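Local coordinates for protein putative PLP-dependent aminotransferase (Bacillus cereus ATCC 10987, PDB 3JU7) that probably acts as a pyridoxal phosphate-dependent transaminase of the DegT/DnrJ/EryC1/StrS family, at residues 15-20 against 246-251; 39-44 against 238-243; 185-188 against 194-197; 166-169 against 174-177. One frame throughout, in Å; residues are numbered along the deposited sequence.

Interaction 1: residues 15-20 against 246-251; sequences VIEYLD and TMKKWD. With CA (calcium ion), chain C; CA (calcium ion), chain E.
Glu17 meets two consecutive lysines, Lys248 and Lys249, and gives a different carboxylate oxygen to each. The close part of the contact is at Lys248. Its NZ gives a hydrogen bond of 2.8 Å to the backbone O of Glu17, lying in the carbonyl plane and on a lone pair. The C=O...N angle is 139°. The same ammonium group forms a salt bridge to Glu17 OE1 at 3.5 Å. Just behind it, Lys248 CE lies 3.4 Å from that oxygen, so the end of the lysine is held between the main chain and the carboxylate of one residue. The Lys248 chain runs extended beyond CG and spans the gap to Glu17. The Glu17 chain is bent at chi2 (-63°), which folds its carboxylate back between the two lysines.

The Lys249 side is looser. Its chain is bent twice and comes across the glutamate at about a right angle. NZ stops 3.5 Å from Glu17 OE2, a long salt bridge. This is a surface contact, with Lys248 exposed to solvent.

Water 1 accepts from Lys248 NZ at 3.0 Å and also binds a calcium ion. Asp20 OD2 bridges this calcium and a second one, at 2.6 Å from the calcium of chain C and 2.5 Å from that of chain E. The lysine charge therefore sits in the second shell of the metal site. The whole is a surface salt-bridge network, set between the start of helix 19-28 and the break between helices 237-248 and 250-270, beside a calcium site.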
loop_
_atom_site.group_PDB
_atom_site.type_symbol
_atom_site.label_atom_id
_atom_site.label_comp_id
_atom_site.label_asym_id
_atom_site.label_seq_id
_atom_site.Cartn_x
_atom_site.Cartn_y
_atom_site.Cartn_z
ATOM N N VAL A 15 14.010 8.887 16.710
ATOM C CA VAL A 15 13.409 10.131 16.216
ATOM C C VAL A 15 14.409 11.321 16.119
ATOM O O VAL A 15 14.336 12.100 15.172
ATOM C CB VAL A 15 12.135 10.549 17.004
ATOM C CG1 VAL A 15 12.421 10.689 18.543
ATOM C CG2 VAL A 15 11.531 11.837 16.370
ATOM N N ILE A 16 15.366 11.432 17.024
ATOM C CA ILE A 16 16.251 12.625 16.984
ATOM C C ILE A 16 16.961 12.737 15.599
ATOM O O ILE A 16 17.229 13.821 15.129
ATOM C CB ILE A 16 17.271 12.628 18.155
ATOM C CG1 ILE A 16 17.930 14.005 18.365
ATOM C CG2 ILE A 16 18.379 11.595 17.925
ATOM C CD1 ILE A 16 17.117 15.022 19.067
ATOM N N GLU A 17 17.206 11.589 14.959
ATOM C CA GLU A 17 17.935 11.488 13.693
ATOM C C GLU A 17 17.197 11.999 12.462
ATOM O O GLU A 17 17.853 12.366 11.505
ATOM C CB GLU A 17 18.362 10.029 13.456
ATOM C CG GLU A 17 19.304 9.445 14.508
ATOM C CD GLU A 17 20.662 10.137 14.591
ATOM O OE1 GLU A 17 20.991 10.987 13.726
ATOM O OE2 GLU A 17 21.417 9.835 15.528
ATOM N N TYR A 18 15.855 12.015 12.481
ATOM C CA TYR A 18 15.069 12.624 11.401
ATOM C C TYR A 18 14.134 13.770 11.854
ATOM O O TYR A 18 13.188 14.090 11.154
ATOM C CB TYR A 18 14.272 11.562 10.624
ATOM C CG TYR A 18 13.394 10.703 11.486
ATOM C CD1 TYR A 18 13.893 9.563 12.083
ATOM C CD2 TYR A 18 12.086 11.070 11.744
ATOM C CE1 TYR A 18 13.097 8.790 12.900
ATOM C CE2 TYR A 18 11.284 10.321 12.557
ATOM C CZ TYR A 18 11.779 9.182 13.133
ATOM O OH TYR A 18 10.967 8.461 13.945
ATOM N N LEU A 19 14.410 14.411 12.989
ATOM C CA LEU A 19 13.506 15.450 13.495
ATOM C C LEU A 19 13.599 16.704 12.620
ATOM O O LEU A 19 12.592 17.289 12.288
ATOM C CB LEU A 19 13.799 15.769 14.966
ATOM C CG LEU A 19 12.739 16.439 15.845
ATOM C CD1 LEU A 19 11.377 15.797 15.654
ATOM C CD2 LEU A 19 13.142 16.318 17.316
ATOM N N ASP A 20 14.807 17.114 12.262
ATOM C CA ASP A 20 14.987 18.164 11.263
ATOM C C ASP A 20 14.145 17.982 10.011
ATOM O O ASP A 20 13.527 18.914 9.551
ATOM C CB ASP A 20 16.436 18.229 10.831
ATOM C CG ASP A 20 17.318 18.747 11.900
ATOM O OD1 ASP A 20 16.841 19.287 12.942
ATOM O OD2 ASP A 20 18.521 18.640 11.702
ATOM N N THR A 246 18.119 6.876 7.749
ATOM C CA THR A 246 18.644 5.540 7.717
ATOM C C THR A 246 19.829 5.446 6.751
ATOM O O THR A 246 20.730 4.650 6.990
ATOM C CB THR A 246 17.576 4.532 7.336
ATOM O OG1 THR A 246 16.505 4.625 8.274
ATOM C CG2 THR A 246 18.141 3.088 7.333
HETATM N N MSE A 247 19.832 6.257 5.682
HETATM C CA MSE A 247 20.976 6.341 4.795
HETATM C C MSE A 247 22.181 6.882 5.544
HETATM O O MSE A 247 23.289 6.442 5.295
HETATM C CB MSE A 247 20.740 7.247 3.555
HETATM C CG MSE A 247 19.848 6.673 2.471
HETATM SE SE MSE A 247 20.681 5.200 1.538
HETATM C CE MSE A 247 22.098 6.267 0.771
ATOM N N LYS A 248 21.994 7.849 6.430
ATOM C CA LYS A 248 23.161 8.411 7.095
ATOM C C LYS A 248 23.761 7.430 8.128
ATOM O O LYS A 248 24.972 7.420 8.360
ATOM C CB LYS A 248 22.881 9.836 7.622
ATOM C CG LYS A 248 22.262 9.995 9.013
ATOM C CD LYS A 248 22.016 11.509 9.404
ATOM C CE LYS A 248 20.816 11.676 10.425
ATOM N NZ LYS A 248 20.491 13.066 10.899
ATOM N N LYS A 249 22.933 6.562 8.711
ATOM C CA LYS A 249 23.418 5.592 9.709
ATOM C C LYS A 249 23.628 4.209 9.107
ATOM O O LYS A 249 23.852 3.223 9.843
ATOM C CB LYS A 249 22.426 5.467 10.875
ATOM C CG LYS A 249 21.960 6.791 11.446
ATOM C CD LYS A 249 23.075 7.593 12.069
ATOM C CE LYS A 249 23.466 7.066 13.426
ATOM N NZ LYS A 249 24.185 8.130 14.197
ATOM N N TRP A 250 23.541 4.116 7.781
ATOM C CA TRP A 250 23.572 2.824 7.147
ATOM C C TRP A 250 24.913 2.113 7.305
ATOM O O TRP A 250 24.936 0.891 7.376
ATOM C CB TRP A 250 23.230 2.939 5.676
ATOM C CG TRP A 250 23.420 1.649 4.974
ATOM C CD1 TRP A 250 24.308 1.379 3.997
ATOM C CD2 TRP A 250 22.727 0.434 5.234
ATOM N NE1 TRP A 250 24.190 0.076 3.589
ATOM C CE2 TRP A 250 23.222 -0.528 4.337
ATOM C CE3 TRP A 250 21.713 0.074 6.124
ATOM C CZ2 TRP A 250 22.771 -1.846 4.321
ATOM C CZ3 TRP A 250 21.243 -1.246 6.098
ATOM C CH2 TRP A 250 21.773 -2.181 5.200
ATOM N N ASP A 251 26.017 2.872 7.360
ATOM C CA ASP A 251 27.349 2.265 7.485
ATOM C C ASP A 251 27.405 1.559 8.819
ATOM O O ASP A 251 27.857 0.432 8.896
ATOM C CB ASP A 251 28.491 3.295 7.399
ATOM C CG ASP A 251 29.862 2.631 7.108
ATOM O OD1 ASP A 251 30.012 2.022 6.014
ATOM O OD2 ASP A 251 30.796 2.714 7.959
HETATM CA CA CA C . 19.922 17.324 9.996
HETATM CA CA CA E . 20.580 18.675 13.115
HETATM O O HOH W 1 18.518 15.284 10.370
HETATM O O HOH W 2 21.709 16.242 11.770
HETATM O O HOH W 3 19.598 17.046 14.534
HETATM O O HOH W 4 21.152 20.573 11.193
#

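Interaction 2: residues 39-44 against 238-243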
loop_
_atom_site.group_PDB
_atom_site.type_symbol
_atom_site.label_atom_id
_atom_site.label_comp_id
_atom_site.label_asym_id
_atom_site.label_seq_id
_atom_site.Cartn_x
_atom_site.Cartn_y
_atom_site.Cartn_z
ATOM N N GLN A 39 11.741 12.946 -2.963
ATOM C CA GLN A 39 12.670 13.153 -4.076
ATOM C C GLN A 39 14.104 13.164 -3.554
ATOM O O GLN A 39 14.995 12.617 -4.206
ATOM C CB GLN A 39 12.441 14.457 -4.816
ATOM C CG GLN A 39 11.099 14.619 -5.525
ATOM C CD GLN A 39 10.853 16.066 -5.940
ATOM O OE1 GLN A 39 11.753 16.728 -6.514
ATOM N NE2 GLN A 39 9.651 16.576 -5.653
ATOM N N ARG A 40 14.334 13.807 -2.405
ATOM C CA ARG A 40 15.703 13.907 -1.862
ATOM C C ARG A 40 16.209 12.518 -1.538
ATOM O O ARG A 40 17.331 12.171 -1.856
ATOM C CB ARG A 40 15.763 14.789 -0.611
ATOM C CG ARG A 40 17.188 15.059 -0.097
ATOM C CD ARG A 40 17.211 15.830 1.239
ATOM N NE ARG A 40 16.418 17.035 1.101
ATOM C CZ ARG A 40 15.832 17.704 2.078
ATOM N NH1 ARG A 40 15.955 17.333 3.343
ATOM N NH2 ARG A 40 15.131 18.780 1.771
ATOM N N PHE A 41 15.343 11.704 -0.955
ATOM C CA PHE A 41 15.685 10.346 -0.579
ATOM C C PHE A 41 16.119 9.537 -1.817
ATOM O O PHE A 41 17.153 8.857 -1.796
ATOM C CB PHE A 41 14.473 9.714 0.130
ATOM C CG PHE A 41 14.679 8.295 0.613
ATOM C CD1 PHE A 41 15.923 7.850 1.096
ATOM C CD2 PHE A 41 13.597 7.418 0.656
ATOM C CE1 PHE A 41 16.082 6.536 1.575
ATOM C CE2 PHE A 41 13.744 6.116 1.130
ATOM C CZ PHE A 41 14.984 5.665 1.587
ATOM N N GLU A 42 15.337 9.645 -2.894
ATOM C CA GLU A 42 15.623 8.920 -4.134
ATOM C C GLU A 42 16.902 9.429 -4.769
ATOM O O GLU A 42 17.660 8.647 -5.303
ATOM C CB GLU A 42 14.459 9.048 -5.122
ATOM C CG GLU A 42 13.163 8.357 -4.663
ATOM C CD GLU A 42 11.982 8.752 -5.540
ATOM O OE1 GLU A 42 12.091 9.750 -6.292
ATOM O OE2 GLU A 42 10.941 8.090 -5.491
ATOM N N GLN A 43 17.144 10.737 -4.712
ATOM C CA GLN A 43 18.357 11.304 -5.292
ATOM C C GLN A 43 19.561 10.817 -4.495
ATOM O O GLN A 43 20.622 10.556 -5.053
ATOM C CB GLN A 43 18.316 12.846 -5.349
ATOM N N THR A 44 19.378 10.667 -3.192
ATOM C CA THR A 44 20.446 10.209 -2.307
ATOM C C THR A 44 20.770 8.771 -2.595
ATOM O O THR A 44 21.922 8.366 -2.496
ATOM C CB THR A 44 20.017 10.347 -0.827
ATOM O OG1 THR A 44 19.866 11.745 -0.529
ATOM C CG2 THR A 44 21.026 9.715 0.124
ATOM N N TYR A 238 6.891 11.379 5.557
ATOM C CA TYR A 238 7.342 10.944 6.843
ATOM C C TYR A 238 8.215 9.681 6.745
ATOM O O TYR A 238 9.306 9.623 7.325
ATOM C CB TYR A 238 6.132 10.698 7.721
ATOM C CG TYR A 238 5.277 11.927 8.025
ATOM C CD1 TYR A 238 5.745 12.928 8.881
ATOM C CD2 TYR A 238 3.972 12.063 7.511
ATOM C CE1 TYR A 238 4.967 14.021 9.194
ATOM C CE2 TYR A 238 3.198 13.160 7.837
ATOM C CZ TYR A 238 3.702 14.135 8.679
ATOM O OH TYR A 238 2.970 15.245 9.012
ATOM N N ALA A 239 7.741 8.690 6.003
ATOM C CA ALA A 239 8.528 7.517 5.684
ATOM C C ALA A 239 9.835 7.905 4.981
ATOM O O ALA A 239 10.896 7.428 5.377
ATOM C CB ALA A 239 7.729 6.510 4.839
ATOM N N ALA A 240 9.789 8.800 3.994
ATOM C CA ALA A 240 11.046 9.261 3.338
ATOM C C ALA A 240 12.010 9.901 4.321
ATOM O O ALA A 240 13.222 9.743 4.199
ATOM C CB ALA A 240 10.754 10.225 2.240
ATOM N N ALA A 241 11.473 10.650 5.286
ATOM C CA ALA A 241 12.286 11.295 6.338
ATOM C C ALA A 241 13.125 10.249 7.079
ATOM O O ALA A 241 14.329 10.419 7.250
ATOM C CB ALA A 241 11.380 12.051 7.338
ATOM N N ILE A 242 12.482 9.147 7.480
ATOM C CA ILE A 242 13.192 8.089 8.184
ATOM C C ILE A 242 14.178 7.423 7.213
ATOM O O ILE A 242 15.314 7.152 7.573
ATOM C CB ILE A 242 12.235 7.055 8.845
ATOM C CG1 ILE A 242 11.305 7.787 9.831
ATOM C CG2 ILE A 242 13.038 6.000 9.582
ATOM C CD1 ILE A 242 10.571 6.925 10.789
ATOM N N GLY A 243 13.763 7.197 5.973
ATOM C CA GLY A 243 14.683 6.629 4.999
ATOM C C GLY A 243 15.956 7.431 4.860
ATOM O O GLY A 243 17.069 6.874 4.851
#
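Phe41 lays one face of its ring over the backbone of Gly243 and also covers the carbonyl of Ala240. Gly243 CA sits 3.9 Å from the ring centroid and 26° off the ring normal, a CH-pi contact over the face. It is displaced toward the rim, on the CZ side. The closest approach is between Phe41 CE1 and Gly243 C, at 3.4 Å. The ring thus rests on the alpha carbon and carbonyl group of the glycine, where no side chain stands between the two helices.

Ala240, one helical turn earlier, takes the inner end of the ring. Its carbonyl O lies 4.1 Å from Phe41 CG and above the same ring face as Gly243 CA. Its methyl group is the one aliphatic side chain to meet the ring from 238-243, with CB 4.3 Å from Phe41 CD2. The backbones come near each other here, and the CA atoms of Phe41 and Ala240 are 6.2 Å apart. Phe41 CG is anti to the backbone N (chi1 -179°), which sends the ring out from helix 36-48 across the gap to helix 237-248.

Other residues extend the packing. Ile244 and Met247, a selenomethionine, touch Phe41 from further along helix 237-248. Thr58 of strand 55-59 touches it too. The polar neighbour Glu42 is engaged apart from this interface, in a salt bridge with Lys213.

All three touching residues are buried. Attraction between these two segments probably comes from dispersion and the CH-pi contact, with glycine backbone and an alanine set against the aromatic ring.

Interaction 3: residues 185-188 against 194-197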
loop_
_atom_site.group_PDB
_atom_site.type_symbol
_atom_site.label_atom_id
_atom_site.label_comp_id
_atom_site.label_asym_id
_atom_site.label_seq_id
_atom_site.Cartn_x
_atom_site.Cartn_y
_atom_site.Cartn_z
ATOM N N TYR A 185 12.950 -3.868 -3.648
ATOM C CA TYR A 185 13.569 -3.963 -2.365
ATOM C C TYR A 185 12.571 -3.479 -1.337
ATOM O O TYR A 185 11.712 -2.612 -1.620
ATOM C CB TYR A 185 14.801 -3.044 -2.240
ATOM C CG TYR A 185 15.862 -3.129 -3.286
ATOM C CD1 TYR A 185 16.967 -3.970 -3.149
ATOM C CD2 TYR A 185 15.845 -2.251 -4.377
ATOM C CE1 TYR A 185 18.009 -4.011 -4.163
ATOM C CE2 TYR A 185 16.841 -2.276 -5.356
ATOM C CZ TYR A 185 17.926 -3.155 -5.268
ATOM O OH TYR A 185 18.919 -3.104 -6.279
ATOM N N SER A 186 12.748 -3.968 -0.120
ATOM C CA SER A 186 11.884 -3.620 0.994
ATOM C C SER A 186 12.600 -2.773 2.042
ATOM O O SER A 186 13.783 -2.961 2.291
ATOM C CB SER A 186 11.326 -4.890 1.643
ATOM O OG SER A 186 10.518 -4.565 2.757
ATOM N N PHE A 187 11.861 -1.842 2.648
ATOM C CA PHE A 187 12.322 -1.084 3.797
ATOM C C PHE A 187 11.468 -1.433 5.054
ATOM O O PHE A 187 11.353 -0.650 6.001
ATOM C CB PHE A 187 12.230 0.415 3.530
ATOM C CG PHE A 187 13.008 0.923 2.330
ATOM C CD1 PHE A 187 14.268 0.435 1.991
ATOM C CD2 PHE A 187 12.497 1.990 1.587
ATOM C CE1 PHE A 187 14.976 0.965 0.902
ATOM C CE2 PHE A 187 13.213 2.534 0.494
ATOM C CZ PHE A 187 14.462 2.027 0.169
ATOM N N HIS A 188 10.853 -2.614 5.081
ATOM C CA HIS A 188 10.127 -3.021 6.276
ATOM C C HIS A 188 11.068 -2.982 7.482
ATOM O O HIS A 188 12.277 -3.218 7.345
ATOM C CB HIS A 188 9.562 -4.417 6.095
ATOM C CG HIS A 188 8.570 -4.821 7.135
ATOM N ND1 HIS A 188 8.900 -5.622 8.208
ATOM C CD2 HIS A 188 7.235 -4.590 7.235
ATOM C CE1 HIS A 188 7.812 -5.856 8.933
ATOM N NE2 HIS A 188 6.787 -5.244 8.361
ATOM N N GLY A 194 15.734 -0.840 7.402
ATOM C CA GLY A 194 14.369 -0.847 7.888
ATOM C C GLY A 194 13.895 0.461 8.455
ATOM O O GLY A 194 14.528 1.010 9.384
ATOM N N ILE A 195 12.768 0.957 7.929
ATOM C CA ILE A 195 12.207 2.234 8.355
ATOM C C ILE A 195 10.810 2.153 8.961
ATOM O O ILE A 195 10.327 3.155 9.496
ATOM C CB ILE A 195 12.177 3.236 7.198
ATOM C CG1 ILE A 195 11.044 2.916 6.223
ATOM C CG2 ILE A 195 13.560 3.248 6.500
ATOM C CD1 ILE A 195 11.002 3.837 4.989
ATOM N N GLY A 196 10.182 0.973 8.922
ATOM C CA GLY A 196 8.773 0.821 9.289
ATOM C C GLY A 196 8.085 0.064 8.170
ATOM O O GLY A 196 8.217 -1.136 8.079
ATOM N N GLU A 197 7.371 0.786 7.321
ATOM C CA GLU A 197 6.858 0.273 6.058
ATOM C C GLU A 197 7.424 1.115 4.903
ATOM O O GLU A 197 7.526 2.344 4.992
ATOM C CB GLU A 197 5.342 0.314 6.024
ATOM C CG GLU A 197 4.665 -0.625 7.014
ATOM C CD GLU A 197 4.607 -2.089 6.570
ATOM O OE1 GLU A 197 4.818 -2.401 5.380
ATOM O OE2 GLU A 197 4.303 -2.940 7.429
#
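Gly194 opens the second segment by lying against two successive carbonyls. Its CA is 3.2 Å from His188 O and makes a CA-H...O contact with Phe187 O. Ile195 follows and forms the backbone bond between the segments. Its N donates to Phe187 O at 2.9 Å, nearly straight (N-H...O angle 175°). Ile195 CG1 lies 3.9 Å from Phe187 CB, in a small apolar contact beside that bond. At Gly196 the carbonyl O receives a CA-H...O contact of 3.2 Å from His188 CA. Positive phi at Gly196 (130°) helps the chain turn past the histidine.

Glu197 then runs alongside His188, both side chains pointing the same way. Its OE2 meets the edge of the imidazole, 3.4 Å from His188 CD2, with the ring and carboxylate planes 78° apart. The second subunit reaches both side chains: its Thr32 and Lys234 bind Glu197 OE2, and its Asn33 binds His188 NE2, while Thr190 of the same chain binds His188 ND1.

Behind the histidine, His188 N donates to Ser186 OG at 3.1 Å, an ST turn. This hydroxyl also binds the cofactor phosphate carried at position 191. The chemistry implies a backbone-pinned loop, with Glu197 probably balanced by Lys234 of the second subunit.

Interaction 4: residues 166-169 against 174-177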
loop_
_atom_site.group_PDB
_atom_site.type_symbol
_atom_site.label_atom_id
_atom_site.label_comp_id
_atom_site.label_asym_id
_atom_site.label_seq_id
_atom_site.Cartn_x
_atom_site.Cartn_y
_atom_site.Cartn_z
ATOM N N PHE A 166 18.528 -4.626 0.081
ATOM C CA PHE A 166 18.986 -3.255 -0.106
ATOM C C PHE A 166 20.226 -3.028 0.729
ATOM O O PHE A 166 20.281 -3.401 1.887
ATOM C CB PHE A 166 17.900 -2.261 0.280
ATOM C CG PHE A 166 18.159 -0.886 -0.178
ATOM C CD1 PHE A 166 18.092 -0.573 -1.529
ATOM C CD2 PHE A 166 18.478 0.121 0.735
ATOM C CE1 PHE A 166 18.336 0.713 -1.963
ATOM C CE2 PHE A 166 18.729 1.397 0.314
ATOM C CZ PHE A 166 18.665 1.707 -1.041
ATOM N N GLY A 167 21.193 -2.332 0.153
ATOM C CA GLY A 167 22.445 -2.078 0.804
ATOM C C GLY A 167 23.476 -3.138 0.508
ATOM O O GLY A 167 24.578 -3.035 0.980
ATOM N N LEU A 168 23.128 -4.169 -0.271
ATOM C CA LEU A 168 24.070 -5.245 -0.640
ATOM C C LEU A 168 25.069 -4.804 -1.722
ATOM O O LEU A 168 24.702 -4.572 -2.887
ATOM C CB LEU A 168 23.323 -6.492 -1.119
ATOM C CG LEU A 168 24.194 -7.663 -1.542
ATOM C CD1 LEU A 168 25.132 -8.095 -0.373
ATOM C CD2 LEU A 168 23.267 -8.832 -2.019
HETATM N N MSE A 169 26.329 -4.749 -1.319
HETATM C CA MSE A 169 27.469 -4.339 -2.135
HETATM C C MSE A 169 28.425 -5.495 -2.384
HETATM O O MSE A 169 28.656 -6.318 -1.505
HETATM C CB MSE A 169 28.279 -3.309 -1.356
HETATM C CG MSE A 169 27.476 -2.130 -0.849
HETATM SE SE MSE A 169 27.066 -0.999 -2.313
HETATM C CE MSE A 169 27.265 0.665 -1.381
ATOM N N HIS A 174 26.496 -1.902 -6.122
ATOM C CA HIS A 174 25.261 -2.217 -5.438
ATOM C C HIS A 174 24.508 -3.297 -6.217
ATOM O O HIS A 174 24.482 -3.288 -7.443
ATOM C CB HIS A 174 24.393 -0.982 -5.250
ATOM C CG HIS A 174 23.182 -1.232 -4.404
ATOM N ND1 HIS A 174 21.954 -1.528 -4.941
ATOM C CD2 HIS A 174 23.021 -1.258 -3.062
ATOM C CE1 HIS A 174 21.085 -1.720 -3.967
ATOM N NE2 HIS A 174 21.710 -1.561 -2.816
ATOM N N TYR A 175 23.889 -4.214 -5.491
ATOM C CA TYR A 175 23.123 -5.269 -6.108
ATOM C C TYR A 175 22.046 -4.706 -7.023
ATOM O O TYR A 175 21.246 -3.886 -6.569
ATOM C CB TYR A 175 22.437 -6.134 -5.055
ATOM C CG TYR A 175 21.753 -7.276 -5.730
ATOM C CD1 TYR A 175 22.488 -8.367 -6.150
ATOM C CD2 TYR A 175 20.405 -7.236 -6.034
ATOM C CE1 TYR A 175 21.915 -9.403 -6.807
ATOM C CE2 TYR A 175 19.800 -8.303 -6.714
ATOM C CZ TYR A 175 20.581 -9.379 -7.099
ATOM O OH TYR A 175 20.060 -10.460 -7.775
ATOM N N GLY A 176 22.050 -5.169 -8.280
ATOM C CA GLY A 176 21.065 -4.819 -9.303
ATOM C C GLY A 176 21.489 -3.752 -10.312
ATOM O O GLY A 176 20.751 -3.443 -11.260
ATOM N N GLN A 177 22.675 -3.193 -10.105
ATOM C CA GLN A 177 23.165 -2.054 -10.895
ATOM C C GLN A 177 23.011 -2.333 -12.385
ATOM O O GLN A 177 23.381 -3.424 -12.851
ATOM C CB GLN A 177 24.626 -1.776 -10.543
ATOM C CG GLN A 177 25.300 -0.596 -11.319
ATOM C CD GLN A 177 24.738 0.749 -10.899
ATOM O OE1 GLN A 177 24.817 1.113 -9.719
ATOM N NE2 GLN A 177 24.113 1.474 -11.842
#
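His174 and Gly167 meet through the imidazole, whose NE2 accepts from Gly167 N at 3.1 Å. The donor lies close to the ring plane, 12° out of it. The other bond is made by the backbone. Tyr175 N donates to Leu168 O at 2.8 Å, nearly along the C=O axis. That same carbonyl O lies over one face of the imidazole, 3.7 Å from His174 CD2. Phe166 adds an offset edge-to-face pair: the edge of the His174 ring points to the phenyl face, with centroids 5.3 Å apart and planes at 64°. Met169, a selenomethionine, brings SE to the edge of the imidazole and 4.0 Å from His174 CB. Leu168 CB packs on Tyr175 CB at 4.1 Å.

The anti torsion of His174 (chi1 -173°) carries its ring back along the first segment to Gly167. Outside the two segments, Phe49 stacks on that ring and Phe50 also meets it. The Tyr175 hydroxyl hydrogen-bonds to the backbone O of Met143.

Met169 and His174 form an antiparallel non-hydrogen-bonded pair. A type II turn then runs from His174 to Gln177. The arrangement is a short beta hairpin, strands 169-170 and 173-174, with its histidine tied back to the incoming loop.

How the interactions relate
Helix 237-248 joins interactions 1 and 2, whose centres are 11 Å apart. Tyr18 packs on Ile242, with Tyr18 CZ 3.5 Å from Ile242 CD1. Interaction 3 lies 12 Å from interaction 2, centre to centre. Phe41 CE2 meets Phe187 CE2 at 3.7 Å there, and Ile195 packs on Ile242. Interactions 3 and 4 meet through aromatic rings, Phe187 CE1 being 3.6 Å from Phe166 CD2, with a probable hydrogen bond, Tyr185 OH to Tyr175 O, 2.5 Å. Interaction 3 lies beside the probable active site: its segments bracket Lys191, the predicted catalytic lysine, modelled carrying the cofactor. The calcium ions belong to interaction 1 alone. Interactions 1, 2 and 3 touch the second subunit, while interaction 4 does not.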